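Local coordinates for protein 6-phospho-beta-d glycosidase (Streptococcus pyogenes, PDB 5FOO) that hydrolyses beta-glucosides, probably those phosphorylated at the 6-position of the sugar, as a family 1 glycoside hydrolase, at residues G433-N438 / Q442-K447; L68-Y73 / W416-G421; A241-L246 / W321-Y326. The protein carries 1 engineered substitution. All coordinates share one frame; numbering follows the deposited sequence.

Contact 1 (G433-N438 / Q442-K447); sequences GLVENN and QVRRPK
Glu-436 and Arg-445 form the hydrogen-bonded pair of a two-stranded antiparallel beta hairpin, whose strands 435-437 and 444-446 run at 155° and 4.3 Å between axes, with Val-435/Pro-446 and Asn-437/Arg-444 as the flanking non-hydrogen-bonded pairs. Glu-436 N gives to Arg-445 O, and Arg-445 N to Glu-436 O. Asn-438 N reaches Val-443 O at 3.0 Å toward the turn.

On the face of Val-435, CG1 lies 3.7 Å from Arg-444 CB. Farther along, Asn-437 and Arg-444 lie side by side, amide and guanidinium planes nearly perpendicular. Arg-444 NH1 donates a hydrogen bond to Asn-437 OD1 (3.0 Å) from well above the carbonyl plane. Gln-442 OE1 takes two donors: Arg-444 NH1 on a lone pair and Asn-437 ND2. The latter bond, 2.9 Å long, is almost straight at 178°. Gln-442 NE2 bonds to Ala-51 O, while Arg-444 NH2 makes a salt bridge to Asp-61. On the face of Glu-436 and Arg-445, a water lies 2.9 Å from Glu-436 OE1, which also forms a salt bridge with Arg-378.

Lys-447, extended beyond CG, carries its ammonium across the backbone of residues 433-434 to Glu-374, Asp-420 and a carbonyl: NZ to Gly-433 O is 2.8 Å.

Contact 2 (L68-Y73 / W416-G421); sequences LGHNSY and WTPIDG. With JAZ (6-phosphocyclophellitol), chain G.
Pro-418 meets His-70 and Tyr-73 through apolar contacts alone, joining the start of barrel strand 72-76 to the loop that leaves strand 410-416 of the TIM barrel. Its CB lies at the edge of the imidazole, 4.4 Å from His-70 CE1 and near the ring plane. Its CG approaches the Tyr-73 ring obliquely, also at 4.4 Å, from CE1. The CG of Tyr-73 is anti to the backbone N (chi1 179°), a torsion that brings the CE1 side of the ring to the proline although the CB bond does not point there. Only 100 Å² is buried between the segments, which fits a light contact of one pyrrolidine against two rings. Leu-65 of helix 54-67 also touches Pro-418, and Phe-453 meets the imidazole with its ring nearly perpendicular.

Polar bonds lie within each segment or run to other parts of the barrel. Ser-72 OG donates to Asn-71 OD1 over 2.9 Å, and is also hydrogen-bonded to His-414 of strand 410-416. Gly-69, with positive phi, is the C-prime residue of a Schellman motif closing the helix, in which His-70 N bonds to Leu-65 O. Thr-417 OG1 is hydrogen-bonded to Ala-13 O.

Stacking serves the ligand. Trp-416 carries 6-phosphocyclophellitol on one indole face, its C3 3.4 Å above the ring plane and offset toward the rim, while Thr-417 CB backs the opposite face at 3.6 Å. Trp-416 NE1 lies 3.3 Å from ligand O15. Tyr-432 meets the same indole edge-to-face and also hydrogen-bonds the ligand.

The carbon contacts at Pro-418 are thus long and non-directional, whereas two residues earlier the indole offers the sugar-like ring an apolar platform, leaving its polar groups to partners such as Glu-165 and Gln-18.

Contact 3 (A241-L246 / W321-Y326); sequences AHFAEL and WYYDPY. With EDO (1,2-ethanediol), chain L.
Phe-243 and Ala-244, successive residues of helix 235-258, pack against Tyr-322 and Tyr-323, which precede strand 324-325, the edge of a small three-stranded sheet beside the TIM barrel. The Tyr-322 and Phe-243 rings form an edge-to-face pair, centroids 4.7 Å apart and planes at 53°. The edge of Tyr-322 comes over the face of Phe-243, CD2 standing 3.6 Å above its plane and toward the rim.

Ala-244 makes a CH-pi contact with the other tyrosine: its CB sits 3.7 Å from the Tyr-323 ring centroid and only 14° off the normal. Phe-243 CD2 touches the edge of that ring at 4.1 Å from Tyr-323 CE2. Tyr-323 CG lies between the backbone N and the carbonyl carbon (chi1 61°), turning the ring broadside to the helix methyl.

Around this aromatic cluster, Leu-265 and Val-268 of helix 263-271 touch Phe-243, Val-268 also touches Tyr-322, and Val-304 of strand 302-305 touches Tyr-323. Both phenol ends are held by partners beyond the pair: Tyr-322 OH is hydrogen-bonded to Asp-272 OD2, and Tyr-323 OH to ND2 of Asn-248, on the same helix as Ala-244.

In the fold
Contacts 1 and 2 are neighbours, centres 11 Å apart. They touch where Val-435 N lies 2.9 Å from Pro-418 O, a probable hydrogen bond, and the salt bridge from Lys-447 NZ to Asp-420 OD1, 3.0 Å, also links them. These bonds join the hairpin of contact 1 to the loop after strand 410-416, the loop whose Pro-418 meets the start of strand 72-76; strand 9-13 separates the two strands in the barrel. Contact 3 lies across the chain's centre, 34 Å from contact 2 and 39 Å from contact 1 between centres. Its segments fall in sequence between those of contact 2, and contact 1 follows both. Contact 2 bears the ligand, whereas contact 3 packs helix 235-258 and a small sheet of the same TIM-barrel domain.

Contact 1 (G433-N438 / Q442-K447)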
loop_
_atom_site.group_PDB
_atom_site.type_symbol
_atom_site.label_atom_id
_atom_site.label_comp_id
_atom_site.label_asym_id
_atom_site.label_seq_id
_atom_site.Cartn_x
_atom_site.Cartn_y
_atom_site.Cartn_z
ATOM N N GLY A 433 5.425 9.194 11.434
ATOM C CA GLY A 433 4.204 9.495 12.144
ATOM C C GLY A 433 3.904 10.964 12.226
ATOM O O GLY A 433 4.829 11.834 12.290
ATOM N N LEU A 434 2.612 11.261 12.268
ATOM C CA LEU A 434 2.173 12.542 12.835
ATOM C C LEU A 434 2.343 12.497 14.372
ATOM O O LEU A 434 2.396 13.506 15.040
ATOM C CB LEU A 434 0.681 12.729 12.533
ATOM C CG LEU A 434 0.256 12.773 11.092
ATOM C CD1 LEU A 434 -1.266 12.701 11.019
ATOM C CD2 LEU A 434 0.810 14.014 10.379
ATOM N N VAL A 435 2.335 11.302 14.923
ATOM C CA VAL A 435 2.416 11.061 16.346
ATOM C C VAL A 435 3.577 10.111 16.589
ATOM O O VAL A 435 3.653 9.031 16.009
ATOM C CB VAL A 435 1.128 10.395 16.859
ATOM C CG1 VAL A 435 1.204 10.120 18.365
ATOM C CG2 VAL A 435 -0.090 11.290 16.518
ATOM N N GLU A 436 4.436 10.512 17.511
ATOM C CA GLU A 436 5.646 9.788 17.861
ATOM C C GLU A 436 5.251 8.570 18.660
ATOM O O GLU A 436 4.332 8.646 19.469
ATOM C CB GLU A 436 6.489 10.729 18.761
ATOM C CG GLU A 436 7.707 10.108 19.366
ATOM C CD GLU A 436 8.406 11.003 20.379
ATOM O OE1 GLU A 436 7.960 12.159 20.688
ATOM O OE2 GLU A 436 9.407 10.469 20.877
ATOM N N ASN A 437 5.957 7.484 18.486
ATOM C CA ASN A 437 5.860 6.359 19.375
ATOM C C ASN A 437 7.227 6.095 20.007
ATOM O O ASN A 437 8.241 6.005 19.316
ATOM C CB ASN A 437 5.441 5.072 18.658
ATOM C CG ASN A 437 5.055 3.966 19.625
ATOM O OD1 ASN A 437 4.660 4.227 20.791
ATOM N ND2 ASN A 437 5.114 2.750 19.165
ATOM N N ASN A 438 7.263 5.943 21.319
ATOM C CA ASN A 438 8.494 5.464 21.955
ATOM C C ASN A 438 8.470 3.953 21.820
ATOM O O ASN A 438 7.582 3.284 22.330
ATOM C CB ASN A 438 8.509 5.878 23.406
ATOM C CG ASN A 438 9.756 5.428 24.148
ATOM O OD1 ASN A 438 10.139 4.251 24.225
ATOM N ND2 ASN A 438 10.413 6.382 24.665
ATOM N N GLN A 442 6.004 2.146 24.345
ATOM C CA GLN A 442 4.794 2.309 23.525
ATOM C C GLN A 442 3.906 3.505 23.900
ATOM O O GLN A 442 2.705 3.543 23.593
ATOM C CB GLN A 442 4.012 1.004 23.582
ATOM C CG GLN A 442 4.809 -0.177 23.103
ATOM C CD GLN A 442 5.064 -0.126 21.621
ATOM O OE1 GLN A 442 4.298 0.476 20.817
ATOM N NE2 GLN A 442 6.146 -0.777 21.224
ATOM N N VAL A 443 4.511 4.501 24.518
ATOM C CA VAL A 443 3.840 5.764 24.763
ATOM C C VAL A 443 3.849 6.634 23.524
ATOM O O VAL A 443 4.911 6.857 22.898
ATOM C CB VAL A 443 4.551 6.526 25.907
ATOM C CG1 VAL A 443 4.000 7.967 26.076
ATOM C CG2 VAL A 443 4.400 5.708 27.174
ATOM N N ARG A 444 2.686 7.199 23.216
ATOM C CA ARG A 444 2.535 8.104 22.064
ATOM C C ARG A 444 2.690 9.569 22.478
ATOM O O ARG A 444 2.374 9.955 23.594
ATOM C CB ARG A 444 1.160 7.960 21.399
ATOM C CG ARG A 444 0.959 6.743 20.528
ATOM C CD ARG A 444 0.920 5.478 21.328
ATOM N NE ARG A 444 0.248 4.404 20.616
ATOM C CZ ARG A 444 0.735 3.206 20.315
ATOM N NH1 ARG A 444 2.009 2.838 20.583
ATOM N NH2 ARG A 444 -0.074 2.331 19.696
ATOM N N ARG A 445 3.168 10.390 21.561
ATOM C CA ARG A 445 3.189 11.805 21.746
ATOM C C ARG A 445 3.043 12.513 20.421
ATOM O O ARG A 445 3.926 12.407 19.559
ATOM C CB ARG A 445 4.514 12.223 22.400
ATOM C CG ARG A 445 4.551 13.728 22.524
ATOM C CD ARG A 445 5.432 14.239 23.644
ATOM N NE ARG A 445 5.014 15.626 23.885
ATOM C CZ ARG A 445 5.608 16.501 24.696
ATOM N NH1 ARG A 445 6.698 16.165 25.396
ATOM N NH2 ARG A 445 5.101 17.739 24.783
ATOM N N PRO A 446 1.941 13.259 20.245
ATOM C CA PRO A 446 1.718 14.006 18.980
ATOM C C PRO A 446 2.878 14.893 18.625
ATOM O O PRO A 446 3.436 15.542 19.513
ATOM C CB PRO A 446 0.513 14.881 19.307
ATOM C CG PRO A 446 -0.273 14.040 20.294
ATOM C CD PRO A 446 0.748 13.293 21.130
ATOM N N LYS A 447 3.201 14.963 17.338
ATOM C CA LYS A 447 4.224 15.878 16.846
ATOM C C LYS A 447 3.510 17.131 16.371
ATOM O O LYS A 447 2.253 17.160 16.240
ATOM C CB LYS A 447 5.053 15.262 15.700
ATOM C CG LYS A 447 5.498 13.846 15.934
ATOM C CD LYS A 447 6.403 13.336 14.801
ATOM C CE LYS A 447 6.661 11.838 14.931
ATOM N NZ LYS A 447 7.106 11.169 13.685
HETATM O O HOH W 1 6.566 14.550 19.748
#

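Contact 2 (L68-Y73 / W416-G421)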
loop_
_atom_site.group_PDB
_atom_site.type_symbol
_atom_site.label_atom_id
_atom_site.label_comp_id
_atom_site.label_asym_id
_atom_site.label_seq_id
_atom_site.Cartn_x
_atom_site.Cartn_y
_atom_site.Cartn_z
ATOM N N LEU A 68 -7.519 14.374 17.017
ATOM C CA LEU A 68 -6.677 15.065 16.040
ATOM C C LEU A 68 -7.316 15.244 14.656
ATOM O O LEU A 68 -6.599 15.451 13.659
ATOM C CB LEU A 68 -5.338 14.365 15.936
ATOM C CG LEU A 68 -4.507 14.302 17.234
ATOM C CD1 LEU A 68 -3.455 13.230 17.166
ATOM C CD2 LEU A 68 -3.842 15.648 17.553
ATOM N N GLY A 69 -8.658 15.164 14.604
ATOM C CA GLY A 69 -9.459 15.542 13.435
ATOM C C GLY A 69 -9.621 14.478 12.344
ATOM O O GLY A 69 -10.155 14.769 11.277
ATOM N N HIS A 70 -9.113 13.276 12.566
ATOM C CA HIS A 70 -9.184 12.227 11.525
ATOM C C HIS A 70 -10.642 11.774 11.385
ATOM O O HIS A 70 -11.290 11.531 12.390
ATOM C CB HIS A 70 -8.271 11.049 11.884
ATOM C CG HIS A 70 -6.809 11.407 11.885
ATOM N ND1 HIS A 70 -5.813 10.466 11.729
ATOM C CD2 HIS A 70 -6.173 12.610 11.962
ATOM C CE1 HIS A 70 -4.631 11.062 11.747
ATOM N NE2 HIS A 70 -4.820 12.362 11.906
ATOM N N ASN A 71 -11.156 11.686 10.169
ATOM C CA ASN A 71 -12.497 11.077 9.947
ATOM C C ASN A 71 -12.511 9.681 9.324
ATOM O O ASN A 71 -13.588 9.086 9.119
ATOM C CB ASN A 71 -13.349 12.025 9.107
ATOM C CG ASN A 71 -12.794 12.200 7.713
ATOM O OD1 ASN A 71 -12.155 11.282 7.149
ATOM N ND2 ASN A 71 -13.086 13.346 7.108
ATOM N N SER A 72 -11.317 9.128 9.088
ATOM C CA SER A 72 -11.136 7.869 8.430
ATOM C C SER A 72 -9.758 7.280 8.862
ATOM O O SER A 72 -8.915 8.014 9.363
ATOM C CB SER A 72 -11.232 8.049 6.936
ATOM O OG SER A 72 -10.393 9.082 6.490
ATOM N N TYR A 73 -9.620 5.952 8.791
ATOM C CA TYR A 73 -8.411 5.220 9.230
ATOM C C TYR A 73 -8.316 3.959 8.372
ATOM O O TYR A 73 -9.242 3.160 8.386
ATOM C CB TYR A 73 -8.524 4.819 10.697
ATOM C CG TYR A 73 -7.386 4.030 11.346
ATOM C CD1 TYR A 73 -6.217 4.651 11.782
ATOM C CD2 TYR A 73 -7.486 2.653 11.553
ATOM C CE1 TYR A 73 -5.196 3.916 12.459
ATOM C CE2 TYR A 73 -6.489 1.929 12.189
ATOM C CZ TYR A 73 -5.331 2.558 12.643
ATOM O OH TYR A 73 -4.347 1.792 13.288
ATOM N N TRP A 416 0.683 8.577 5.416
ATOM C CA TRP A 416 1.515 7.531 5.981
ATOM C C TRP A 416 2.510 8.090 7.025
ATOM O O TRP A 416 3.368 8.893 6.613
ATOM C CB TRP A 416 2.267 6.751 4.920
ATOM C CG TRP A 416 2.873 5.546 5.570
ATOM C CD1 TRP A 416 4.104 5.449 6.216
ATOM C CD2 TRP A 416 2.264 4.321 5.685
ATOM N NE1 TRP A 416 4.249 4.200 6.758
ATOM C CE2 TRP A 416 3.152 3.469 6.416
ATOM C CE3 TRP A 416 1.059 3.807 5.210
ATOM C CZ2 TRP A 416 2.837 2.167 6.702
ATOM C CZ3 TRP A 416 0.746 2.502 5.483
ATOM C CH2 TRP A 416 1.623 1.681 6.201
ATOM N N THR A 417 2.074 8.182 8.262
ATOM C CA THR A 417 1.377 7.150 9.015
ATOM C C THR A 417 0.878 7.885 10.280
ATOM O O THR A 417 1.535 8.830 10.734
ATOM C CB THR A 417 2.139 5.870 9.263
ATOM O OG1 THR A 417 1.196 4.847 9.600
ATOM C CG2 THR A 417 3.158 6.070 10.363
ATOM N N PRO A 418 -0.278 7.507 10.832
ATOM C CA PRO A 418 -0.685 8.257 12.025
ATOM C C PRO A 418 0.298 8.229 13.204
ATOM O O PRO A 418 0.568 9.257 13.801
ATOM C CB PRO A 418 -1.985 7.570 12.428
ATOM C CG PRO A 418 -2.545 7.197 11.136
ATOM C CD PRO A 418 -1.388 6.655 10.358
ATOM N N ILE A 419 0.749 7.038 13.548
ATOM C CA ILE A 419 1.643 6.799 14.640
ATOM C C ILE A 419 2.838 5.995 14.115
ATOM O O ILE A 419 2.650 5.020 13.406
ATOM C CB ILE A 419 0.922 5.989 15.726
ATOM C CG1 ILE A 419 -0.278 6.777 16.270
ATOM C CG2 ILE A 419 1.894 5.613 16.858
ATOM C CD1 ILE A 419 -1.210 5.957 17.135
ATOM N N ASP A 420 4.048 6.388 14.490
ATOM C CA ASP A 420 5.285 5.734 14.073
ATOM C C ASP A 420 5.067 4.257 14.089
ATOM O O ASP A 420 4.532 3.726 15.103
ATOM C CB ASP A 420 6.456 6.055 15.035
ATOM C CG ASP A 420 6.953 7.525 14.961
ATOM O OD1 ASP A 420 6.712 8.256 13.968
ATOM O OD2 ASP A 420 7.680 7.915 15.915
ATOM N N GLY A 421 5.448 3.590 12.990
ATOM C CA GLY A 421 5.337 2.131 12.926
ATOM C C GLY A 421 6.577 1.409 12.399
ATOM O O GLY A 421 7.550 2.022 11.965
HETATM C C2 JAZ G . 5.762 1.571 4.102
HETATM C C3 JAZ G . 4.314 1.150 3.776
HETATM C C4 JAZ G . 4.085 1.135 2.269
HETATM C C5 JAZ G . 4.362 2.485 1.622
HETATM C C6 JAZ G . 5.733 2.991 2.015
HETATM C C7 JAZ G . 5.956 2.969 3.528
HETATM C C8 JAZ G . 7.278 3.618 3.930
HETATM O O9 JAZ G . 8.323 2.839 3.354
HETATM P P10 JAZ G . 9.720 2.747 4.106
HETATM O O11 JAZ G . 10.519 1.827 3.254
HETATM O O12 JAZ G . 9.543 2.452 5.537
HETATM O O13 JAZ G . 10.266 4.108 4.090
HETATM O O14 JAZ G . 6.740 2.246 1.317
HETATM O O15 JAZ G . 5.962 1.654 5.518
HETATM O O16 JAZ G . 4.146 -0.152 4.278
HETATM O O17 JAZ G . 2.761 0.716 1.983
#

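Contact 3 (A241-L246 / W321-Y326)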
loop_
_atom_site.group_PDB
_atom_site.type_symbol
_atom_site.label_atom_id
_atom_site.label_comp_id
_atom_site.label_asym_id
_atom_site.label_seq_id
_atom_site.Cartn_x
_atom_site.Cartn_y
_atom_site.Cartn_z
ATOM N N ALA A 241 10.915 4.760 -20.532
ATOM C CA ALA A 241 9.789 5.250 -19.678
ATOM C C ALA A 241 8.493 4.565 -20.025
ATOM O O ALA A 241 7.745 4.120 -19.137
ATOM C CB ALA A 241 9.609 6.768 -19.802
ATOM N N HIS A 242 8.297 4.399 -21.329
ATOM C CA HIS A 242 7.144 3.726 -21.853
ATOM C C HIS A 242 7.073 2.323 -21.291
ATOM O O HIS A 242 6.005 1.916 -20.786
ATOM C CB HIS A 242 7.145 3.674 -23.391
ATOM C CG HIS A 242 5.880 3.108 -23.951
ATOM N ND1 HIS A 242 4.671 3.763 -23.851
ATOM C CD2 HIS A 242 5.609 1.930 -24.527
ATOM C CE1 HIS A 242 3.723 3.041 -24.391
ATOM N NE2 HIS A 242 4.265 1.917 -24.801
ATOM N N PHE A 243 8.164 1.561 -21.386
ATOM C CA PHE A 243 8.087 0.204 -20.883
ATOM C C PHE A 243 7.990 0.209 -19.363
ATOM O O PHE A 243 7.234 -0.567 -18.794
ATOM C CB PHE A 243 9.177 -0.770 -21.434
ATOM C CG PHE A 243 9.013 -2.165 -20.883
ATOM C CD1 PHE A 243 8.138 -3.070 -21.477
ATOM C CD2 PHE A 243 9.594 -2.512 -19.680
ATOM C CE1 PHE A 243 7.921 -4.308 -20.886
ATOM C CE2 PHE A 243 9.372 -3.781 -19.093
ATOM C CZ PHE A 243 8.546 -4.659 -19.687
ATOM N N ALA A 244 8.700 1.105 -18.682
ATOM C CA ALA A 244 8.622 1.133 -17.249
ATOM C C ALA A 244 7.183 1.410 -16.740
ATOM O O ALA A 244 6.770 0.881 -15.682
ATOM C CB ALA A 244 9.566 2.115 -16.667
ATOM N N GLU A 245 6.429 2.188 -17.515
ATOM C CA GLU A 245 5.007 2.452 -17.176
ATOM C C GLU A 245 4.199 1.241 -17.438
ATOM O O GLU A 245 3.406 0.861 -16.587
ATOM C CB GLU A 245 4.440 3.660 -17.909
ATOM C CG GLU A 245 5.263 4.891 -17.532
ATOM C CD GLU A 245 4.504 6.100 -17.117
ATOM O OE1 GLU A 245 3.319 6.146 -17.403
ATOM O OE2 GLU A 245 5.129 7.006 -16.515
ATOM N N LEU A 246 4.427 0.593 -18.579
ATOM C CA LEU A 246 3.649 -0.611 -18.895
ATOM C C LEU A 246 3.649 -1.644 -17.779
ATOM O O LEU A 246 2.595 -2.225 -17.477
ATOM C CB LEU A 246 4.115 -1.331 -20.156
ATOM C CG LEU A 246 3.769 -0.807 -21.521
ATOM C CD1 LEU A 246 4.484 -1.691 -22.536
ATOM C CD2 LEU A 246 2.270 -0.875 -21.740
ATOM N N TRP A 321 15.585 -4.967 -17.789
ATOM C CA TRP A 321 16.186 -5.159 -19.097
ATOM C C TRP A 321 15.928 -3.957 -19.974
ATOM O O TRP A 321 16.686 -3.754 -20.870
ATOM C CB TRP A 321 15.560 -6.330 -19.877
ATOM C CG TRP A 321 15.892 -7.792 -19.423
ATOM C CD1 TRP A 321 16.509 -8.182 -18.283
ATOM C CD2 TRP A 321 15.568 -9.000 -20.146
ATOM N NE1 TRP A 321 16.607 -9.567 -18.255
ATOM C CE2 TRP A 321 16.045 -10.080 -19.394
ATOM C CE3 TRP A 321 14.952 -9.253 -21.373
ATOM C CZ2 TRP A 321 15.905 -11.423 -19.820
ATOM C CZ3 TRP A 321 14.787 -10.576 -21.787
ATOM C CH2 TRP A 321 15.249 -11.642 -21.003
ATOM N N TYR A 322 14.807 -3.234 -19.799
ATOM C CA TYR A 322 14.420 -2.184 -20.720
ATOM C C TYR A 322 14.623 -0.762 -20.183
ATOM O O TYR A 322 14.297 0.193 -20.891
ATOM C CB TYR A 322 12.963 -2.381 -21.172
ATOM C CG TYR A 322 12.767 -3.691 -21.861
ATOM C CD1 TYR A 322 13.258 -3.896 -23.122
ATOM C CD2 TYR A 322 12.203 -4.782 -21.186
ATOM C CE1 TYR A 322 13.158 -5.142 -23.742
ATOM C CE2 TYR A 322 12.060 -6.024 -21.797
ATOM C CZ TYR A 322 12.556 -6.213 -23.077
ATOM O OH TYR A 322 12.423 -7.443 -23.725
ATOM N N TYR A 323 15.117 -0.605 -18.953
ATOM C CA TYR A 323 15.348 0.728 -18.407
ATOM C C TYR A 323 16.235 0.611 -17.183
ATOM O O TYR A 323 16.242 -0.407 -16.576
ATOM C CB TYR A 323 13.994 1.419 -18.016
ATOM C CG TYR A 323 13.173 0.688 -16.955
ATOM C CD1 TYR A 323 13.403 0.903 -15.600
ATOM C CD2 TYR A 323 12.217 -0.265 -17.316
ATOM C CE1 TYR A 323 12.699 0.185 -14.592
ATOM C CE2 TYR A 323 11.496 -0.993 -16.333
ATOM C CZ TYR A 323 11.730 -0.743 -14.978
ATOM O OH TYR A 323 11.026 -1.415 -14.041
ATOM N N ASP A 324 16.925 1.699 -16.847
ATOM C CA ASP A 324 17.667 1.875 -15.640
ATOM C C ASP A 324 17.047 3.047 -14.872
ATOM O O ASP A 324 16.490 3.957 -15.480
ATOM C CB ASP A 324 19.139 2.332 -15.921
ATOM C CG ASP A 324 20.019 1.253 -16.566
ATOM O OD1 ASP A 324 19.564 0.128 -16.819
ATOM O OD2 ASP A 324 21.181 1.575 -16.868
ATOM N N PRO A 325 17.209 3.056 -13.551
ATOM C CA PRO A 325 16.900 4.236 -12.760
ATOM C C PRO A 325 17.726 5.409 -13.200
ATOM O O PRO A 325 18.878 5.223 -13.543
ATOM C CB PRO A 325 17.314 3.813 -11.340
ATOM C CG PRO A 325 17.124 2.360 -11.323
ATOM C CD PRO A 325 17.489 1.886 -12.716
ATOM N N TYR A 326 17.172 6.628 -13.174
ATOM C CA TYR A 326 17.934 7.794 -13.527
ATOM C C TYR A 326 17.858 8.809 -12.390
ATOM O O TYR A 326 16.799 8.975 -11.765
ATOM C CB TYR A 326 17.435 8.336 -14.855
ATOM C CG TYR A 326 17.957 9.695 -15.213
ATOM C CD1 TYR A 326 19.295 9.874 -15.559
ATOM C CD2 TYR A 326 17.135 10.823 -15.148
ATOM C CE1 TYR A 326 19.772 11.136 -15.907
ATOM C CE2 TYR A 326 17.602 12.091 -15.452
ATOM C CZ TYR A 326 18.935 12.228 -15.815
ATOM O OH TYR A 326 19.420 13.433 -16.135
HETATM C C1 EDO L . 19.106 -1.039 -13.867
HETATM O O1 EDO L . 20.458 -1.001 -13.312
HETATM C C2 EDO L . 18.976 -2.081 -14.994
HETATM O O2 EDO L . 18.220 -1.731 -16.202
#